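Local coordinates for protein fructosamine deglycase FrlB (Bacillus subtilis, PDB 3EUA) that catalyses the conversion of a range of fructosamine 6-phosphates to glucose 6-phosphate and a free amino acid, at residues R11-F16 against L141-F146; L17-G22 against A119-Q124. All coordinates share one frame; numbering follows the deposited sequence.

Interaction 1: residues R11-F16 against L141-F146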
loop_
_atom_site.group_PDB
_atom_site.type_symbol
_atom_site.label_atom_id
_atom_site.label_comp_id
_atom_site.label_asym_id
_atom_site.label_seq_id
_atom_site.Cartn_x
_atom_site.Cartn_y
_atom_site.Cartn_z
ATOM N N ARG A 11 -18.265 13.846 22.184
ATOM C CA ARG A 11 -17.709 14.640 23.311
ATOM C C ARG A 11 -16.250 14.357 23.629
ATOM O O ARG A 11 -15.498 15.250 24.028
ATOM C CB ARG A 11 -18.524 14.490 24.593
ATOM C CG ARG A 11 -19.805 15.302 24.586
ATOM C CD ARG A 11 -20.463 15.333 25.967
ATOM N NE ARG A 11 -21.645 16.208 25.964
ATOM C CZ ARG A 11 -22.871 15.854 25.557
ATOM N NH1 ARG A 11 -23.847 16.747 25.609
ATOM N NH2 ARG A 11 -23.131 14.628 25.105
ATOM N N GLU A 12 -15.838 13.111 23.453
ATOM C CA GLU A 12 -14.463 12.736 23.715
ATOM C C GLU A 12 -13.564 13.371 22.648
ATOM O O GLU A 12 -12.444 13.798 22.937
ATOM C CB GLU A 12 -14.346 11.213 23.715
ATOM C CG GLU A 12 -15.299 10.458 24.706
ATOM C CD GLU A 12 -15.570 8.997 24.269
ATOM O OE1 GLU A 12 -15.479 8.090 25.131
ATOM O OE2 GLU A 12 -15.854 8.730 23.072
ATOM N N VAL A 13 -14.045 13.394 21.411
ATOM C CA VAL A 13 -13.331 14.010 20.296
ATOM C C VAL A 13 -13.268 15.533 20.548
ATOM O O VAL A 13 -12.259 16.154 20.350
ATOM C CB VAL A 13 -14.025 13.665 18.931
ATOM C CG1 VAL A 13 -13.524 14.567 17.799
ATOM C CG2 VAL A 13 -13.827 12.170 18.600
ATOM N N GLN A 14 -14.348 16.123 21.031
ATOM C CA GLN A 14 -14.312 17.557 21.336
ATOM C C GLN A 14 -13.268 17.890 22.382
ATOM O O GLN A 14 -12.582 18.879 22.252
ATOM C CB GLN A 14 -15.664 18.066 21.827
ATOM C CG GLN A 14 -16.823 17.997 20.795
ATOM C CD GLN A 14 -18.081 18.662 21.328
ATOM O OE1 GLN A 14 -18.006 19.710 21.972
ATOM N NE2 GLN A 14 -19.236 18.071 21.059
ATOM N N ALA A 15 -13.170 17.080 23.436
ATOM C CA ALA A 15 -12.175 17.306 24.498
ATOM C C ALA A 15 -10.781 17.221 23.911
ATOM O O ALA A 15 -9.934 18.069 24.178
ATOM C CB ALA A 15 -12.337 16.303 25.612
ATOM N N PHE A 16 -10.541 16.195 23.108
ATOM C CA PHE A 16 -9.242 16.056 22.429
ATOM C C PHE A 16 -8.915 17.310 21.590
ATOM O O PHE A 16 -7.807 17.858 21.686
ATOM C CB PHE A 16 -9.237 14.792 21.576
ATOM C CG PHE A 16 -8.151 14.750 20.542
ATOM C CD1 PHE A 16 -6.872 14.366 20.877
ATOM C CD2 PHE A 16 -8.444 15.029 19.210
ATOM C CE1 PHE A 16 -5.876 14.301 19.898
ATOM C CE2 PHE A 16 -7.465 14.957 18.230
ATOM C CZ PHE A 16 -6.175 14.599 18.576
ATOM N N LEU A 141 -13.673 8.855 12.950
ATOM C CA LEU A 141 -12.333 9.076 12.403
ATOM C C LEU A 141 -12.277 10.418 11.677
ATOM O O LEU A 141 -11.328 11.195 11.856
ATOM C CB LEU A 141 -11.934 7.934 11.470
ATOM C CG LEU A 141 -10.576 8.045 10.753
ATOM C CD1 LEU A 141 -9.501 8.528 11.701
ATOM C CD2 LEU A 141 -10.211 6.676 10.141
ATOM N N TYR A 142 -13.270 10.695 10.854
ATOM C CA TYR A 142 -13.323 11.989 10.184
ATOM C C TYR A 142 -13.545 13.178 11.152
ATOM O O TYR A 142 -13.043 14.274 10.919
ATOM C CB TYR A 142 -14.351 12.019 9.039
ATOM C CG TYR A 142 -13.878 11.509 7.691
ATOM C CD1 TYR A 142 -12.513 11.326 7.392
ATOM C CD2 TYR A 142 -14.774 11.458 6.623
ATOM C CE1 TYR A 142 -12.093 10.942 6.113
ATOM C CE2 TYR A 142 -14.361 11.075 5.317
ATOM C CZ TYR A 142 -13.030 10.807 5.088
ATOM O OH TYR A 142 -12.621 10.454 3.842
ATOM N N GLN A 143 -14.306 12.994 12.220
ATOM C CA GLN A 143 -14.432 14.067 13.214
ATOM C C GLN A 143 -13.031 14.447 13.729
ATOM O O GLN A 143 -12.666 15.642 13.823
ATOM C CB GLN A 143 -15.321 13.627 14.380
ATOM C CG GLN A 143 -16.784 13.334 14.049
ATOM C CD GLN A 143 -17.547 12.782 15.248
ATOM O OE1 GLN A 143 -17.309 13.193 16.373
ATOM N NE2 GLN A 143 -18.488 11.869 15.003
ATOM N N ILE A 144 -12.235 13.422 14.042
ATOM C CA ILE A 144 -10.864 13.611 14.511
ATOM C C ILE A 144 -9.974 14.261 13.441
ATOM O O ILE A 144 -9.247 15.239 13.702
ATOM C CB ILE A 144 -10.211 12.261 14.911
ATOM C CG1 ILE A 144 -11.004 11.597 16.062
ATOM C CG2 ILE A 144 -8.754 12.484 15.315
ATOM C CD1 ILE A 144 -10.564 10.149 16.487
ATOM N N VAL A 145 -10.019 13.694 12.234
ATOM C CA VAL A 145 -9.174 14.145 11.120
ATOM C C VAL A 145 -9.483 15.582 10.686
ATOM O O VAL A 145 -8.585 16.425 10.674
ATOM C CB VAL A 145 -9.261 13.147 9.942
ATOM C CG1 VAL A 145 -8.656 13.682 8.650
ATOM C CG2 VAL A 145 -8.587 11.856 10.366
ATOM N N PHE A 146 -10.736 15.878 10.367
ATOM C CA PHE A 146 -11.087 17.251 9.960
ATOM C C PHE A 146 -10.970 18.228 11.109
ATOM O O PHE A 146 -10.641 19.398 10.901
ATOM C CB PHE A 146 -12.476 17.333 9.340
ATOM C CG PHE A 146 -12.530 16.779 7.929
ATOM C CD1 PHE A 146 -12.235 17.582 6.839
ATOM C CD2 PHE A 146 -12.855 15.460 7.706
ATOM C CE1 PHE A 146 -12.257 17.051 5.551
ATOM C CE2 PHE A 146 -12.888 14.941 6.434
ATOM C CZ PHE A 146 -12.584 15.743 5.359
#

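Interaction 2: residues L17-G22 against A119-Q124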
loop_
_atom_site.group_PDB
_atom_site.type_symbol
_atom_site.label_atom_id
_atom_site.label_comp_id
_atom_site.label_asym_id
_atom_site.label_seq_id
_atom_site.Cartn_x
_atom_site.Cartn_y
_atom_site.Cartn_z
ATOM N N LEU A 17 -9.874 17.784 20.789
ATOM C CA LEU A 17 -9.639 18.966 19.957
ATOM C C LEU A 17 -9.383 20.228 20.790
ATOM O O LEU A 17 -8.576 21.083 20.416
ATOM C CB LEU A 17 -10.783 19.187 18.970
ATOM C CG LEU A 17 -10.986 18.088 17.911
ATOM C CD1 LEU A 17 -12.264 18.348 17.122
ATOM C CD2 LEU A 17 -9.769 17.971 16.993
ATOM N N GLN A 18 -10.070 20.347 21.923
ATOM C CA GLN A 18 -9.846 21.474 22.826
ATOM C C GLN A 18 -8.404 21.445 23.303
ATOM O O GLN A 18 -7.717 22.460 23.281
ATOM C CB GLN A 18 -10.781 21.413 24.044
ATOM C CG GLN A 18 -12.253 21.689 23.778
ATOM C CD GLN A 18 -13.179 21.445 25.016
ATOM O OE1 GLN A 18 -12.767 21.630 26.166
ATOM N NE2 GLN A 18 -14.436 21.062 24.762
ATOM N N ASP A 19 -7.941 20.276 23.738
ATOM C CA ASP A 19 -6.570 20.135 24.227
ATOM C C ASP A 19 -5.526 20.264 23.121
ATOM O O ASP A 19 -4.385 20.654 23.362
ATOM C CB ASP A 19 -6.373 18.785 24.920
ATOM C CG ASP A 19 -7.181 18.648 26.205
ATOM O OD1 ASP A 19 -7.786 19.636 26.700
ATOM O OD2 ASP A 19 -7.202 17.518 26.732
ATOM N N LEU A 20 -5.907 19.922 21.901
ATOM C CA LEU A 20 -5.000 19.987 20.761
ATOM C C LEU A 20 -4.586 21.427 20.409
ATOM O O LEU A 20 -3.476 21.656 19.911
ATOM C CB LEU A 20 -5.690 19.311 19.561
ATOM C CG LEU A 20 -4.953 19.219 18.233
ATOM C CD1 LEU A 20 -3.647 18.402 18.365
ATOM C CD2 LEU A 20 -5.880 18.629 17.202
ATOM N N LYS A 21 -5.465 22.392 20.698
ATOM C CA LYS A 21 -5.213 23.781 20.375
ATOM C C LYS A 21 -3.894 24.265 20.959
ATOM O O LYS A 21 -3.631 24.085 22.154
ATOM C CB LYS A 21 -6.345 24.665 20.898
ATOM C CG LYS A 21 -6.133 26.121 20.619
ATOM N N GLY A 22 -3.072 24.864 20.102
ATOM C CA GLY A 22 -1.777 25.403 20.516
ATOM C C GLY A 22 -0.629 24.407 20.522
ATOM O O GLY A 22 0.514 24.793 20.743
ATOM N N ALA A 119 -3.854 4.305 25.332
ATOM C CA ALA A 119 -3.969 5.572 24.615
ATOM C C ALA A 119 -4.263 6.720 25.553
ATOM O O ALA A 119 -4.973 6.558 26.530
ATOM C CB ALA A 119 -5.046 5.494 23.521
ATOM N N GLN A 120 -3.738 7.902 25.222
ATOM C CA GLN A 120 -3.939 9.083 26.040
ATOM C C GLN A 120 -5.374 9.587 25.926
ATOM O O GLN A 120 -5.968 10.006 26.924
ATOM C CB GLN A 120 -2.890 10.171 25.680
ATOM C CG GLN A 120 -2.974 11.437 26.539
ATOM C CD GLN A 120 -1.908 12.470 26.243
ATOM O OE1 GLN A 120 -0.925 12.209 25.551
ATOM N NE2 GLN A 120 -2.087 13.662 26.805
ATOM N N TYR A 121 -5.915 9.566 24.716
ATOM C CA TYR A 121 -7.290 9.967 24.440
ATOM C C TYR A 121 -8.015 8.783 23.805
ATOM O O TYR A 121 -7.416 8.030 23.045
ATOM C CB TYR A 121 -7.330 11.175 23.492
ATOM C CG TYR A 121 -6.849 12.471 24.111
ATOM C CD1 TYR A 121 -5.501 12.827 24.066
ATOM C CD2 TYR A 121 -7.746 13.339 24.747
ATOM C CE1 TYR A 121 -5.065 13.996 24.616
ATOM C CE2 TYR A 121 -7.299 14.511 25.331
ATOM C CZ TYR A 121 -5.960 14.828 25.243
ATOM O OH TYR A 121 -5.485 15.982 25.799
ATOM N N VAL A 122 -9.294 8.624 24.133
ATOM C CA VAL A 122 -10.110 7.548 23.622
ATOM C C VAL A 122 -11.405 8.094 23.068
ATOM O O VAL A 122 -12.064 8.879 23.717
ATOM C CB VAL A 122 -10.466 6.526 24.722
ATOM C CG1 VAL A 122 -11.394 5.435 24.146
ATOM C CG2 VAL A 122 -9.201 5.897 25.306
ATOM N N ALA A 123 -11.764 7.665 21.862
ATOM C CA ALA A 123 -12.989 8.079 21.217
ATOM C C ALA A 123 -13.736 6.819 20.811
ATOM O O ALA A 123 -13.239 6.016 20.052
ATOM C CB ALA A 123 -12.656 8.926 20.001
ATOM N N GLN A 124 -14.924 6.621 21.306
ATOM C CA GLN A 124 -15.612 5.430 20.928
ATOM C C GLN A 124 -16.430 5.717 19.702
ATOM O O GLN A 124 -16.659 6.874 19.333
ATOM C CB GLN A 124 -16.572 5.004 21.999
ATOM C CG GLN A 124 -16.026 4.818 23.375
ATOM C CD GLN A 124 -17.202 4.634 24.321
ATOM O OE1 GLN A 124 -18.154 3.908 24.006
ATOM N NE2 GLN A 124 -17.171 5.316 25.441
#

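Interaction 1: residues R11-F16 against L141-F146
Val13 meets its neighbours with both methyls, each turned to a different residue of the facing helix. CG2 lies 3.8 Å from CG1 of Ile144, while CG1 sits 4.0 Å from CB of Gln143; in both pairs the side chains cross at about a right angle. The division follows from the valine torsion: with chi1 at 166°, CG1 stands anti to the backbone N and CG2 anti to the carbonyl carbon, spreading the fork across two neighbouring residues. The segments belong to helices 11-20 and 137-153, which run nearly parallel, 16° apart with axes 10.0 Å from each other, and pack on one side of the five-stranded parallel sheet of the first SIS domain. Ile144 is shared in turn. Its CG1 branch takes Val13, whereas its CG2 methyl approaches CE2 of Phe16 at 4.0 Å, obliquely to the ring. Both Phe16 and Ile144 also rest on Ile105 of strand 103-108. Gln143 contributes its aliphatic root here, and its extended chain carries OE1 past Val13 to accept a hydrogen bond from the backbone N of Asn10, just ahead of segment 11-16.

Interaction 2: residues L17-G22 against A119-Q124
Asp19 and Tyr121 reach each other with similar first torsions: chi1 is -66° in the aspartate and -70° in the tyrosine, so that in each residue CG stands anti to the carbonyl carbon and beside the backbone N. These torsions let the ring of Tyr121 reach out from its strand to the carboxylate at the end of the helix. The two come from different layers of an alpha-beta SIS domain, Asp19 from the last turn of helix 11-20 and Tyr121 from the start of strand 121-124, an outermost strand of the parallel sheet within this chain. Their CA atoms are 10.2 Å apart, a gap spanned mainly by the length of the phenol. One hydrogen bond joins them, donated by Tyr121 OH to Asp19 OD2. At 2.5 Å between these oxygens it is unusually short, and the carboxylate probably polarises the phenol O-H. Asp19 OD2 lies at the edge of the ring, near its plane, 3.3 Å from Tyr121 CE2; the carboxylate plane itself is turned 61° from that of the ring. The ring also has apolar neighbours: it pairs edge-to-face with Phe16, about one turn before Asp19 on helix 11-20, and touches Leu103 of strand 103-108. A phenylalanine in place of Tyr121 would probably leave the Asp19 carboxylate without its phenol donor and freer to turn at the helix end. Asp19 is exposed, so the bond lies at the surface. The hydroxyl comes in from the methylene side of the carboxylate, which leaves Tyr121 OH only 3.1 Å from Asp19 CB, a close approach that goes with the short bond.

In the fold
From the N terminus, helix 11-20 comes first and serves both contacts. Its earlier part packs on helix 137-153, so interaction 1 closes the longer loop, with 124 residues between its segments. Its later part meets segment 119-124 sooner, and interaction 2 is therefore nested inside that loop. All five strands of the sheet lie within the loop of interaction 1, four of them between the segments of interaction 2. Helix 137-153 follows strand 121-124 after a connecting loop. One contact joins helix to helix, the other helix to edge strand, their centres about 7 Å apart. They touch directly: Glu12 OE2 probably accepts a hydrogen bond from Gln124 N, and Val13 CG2 packs on Ala123 CB.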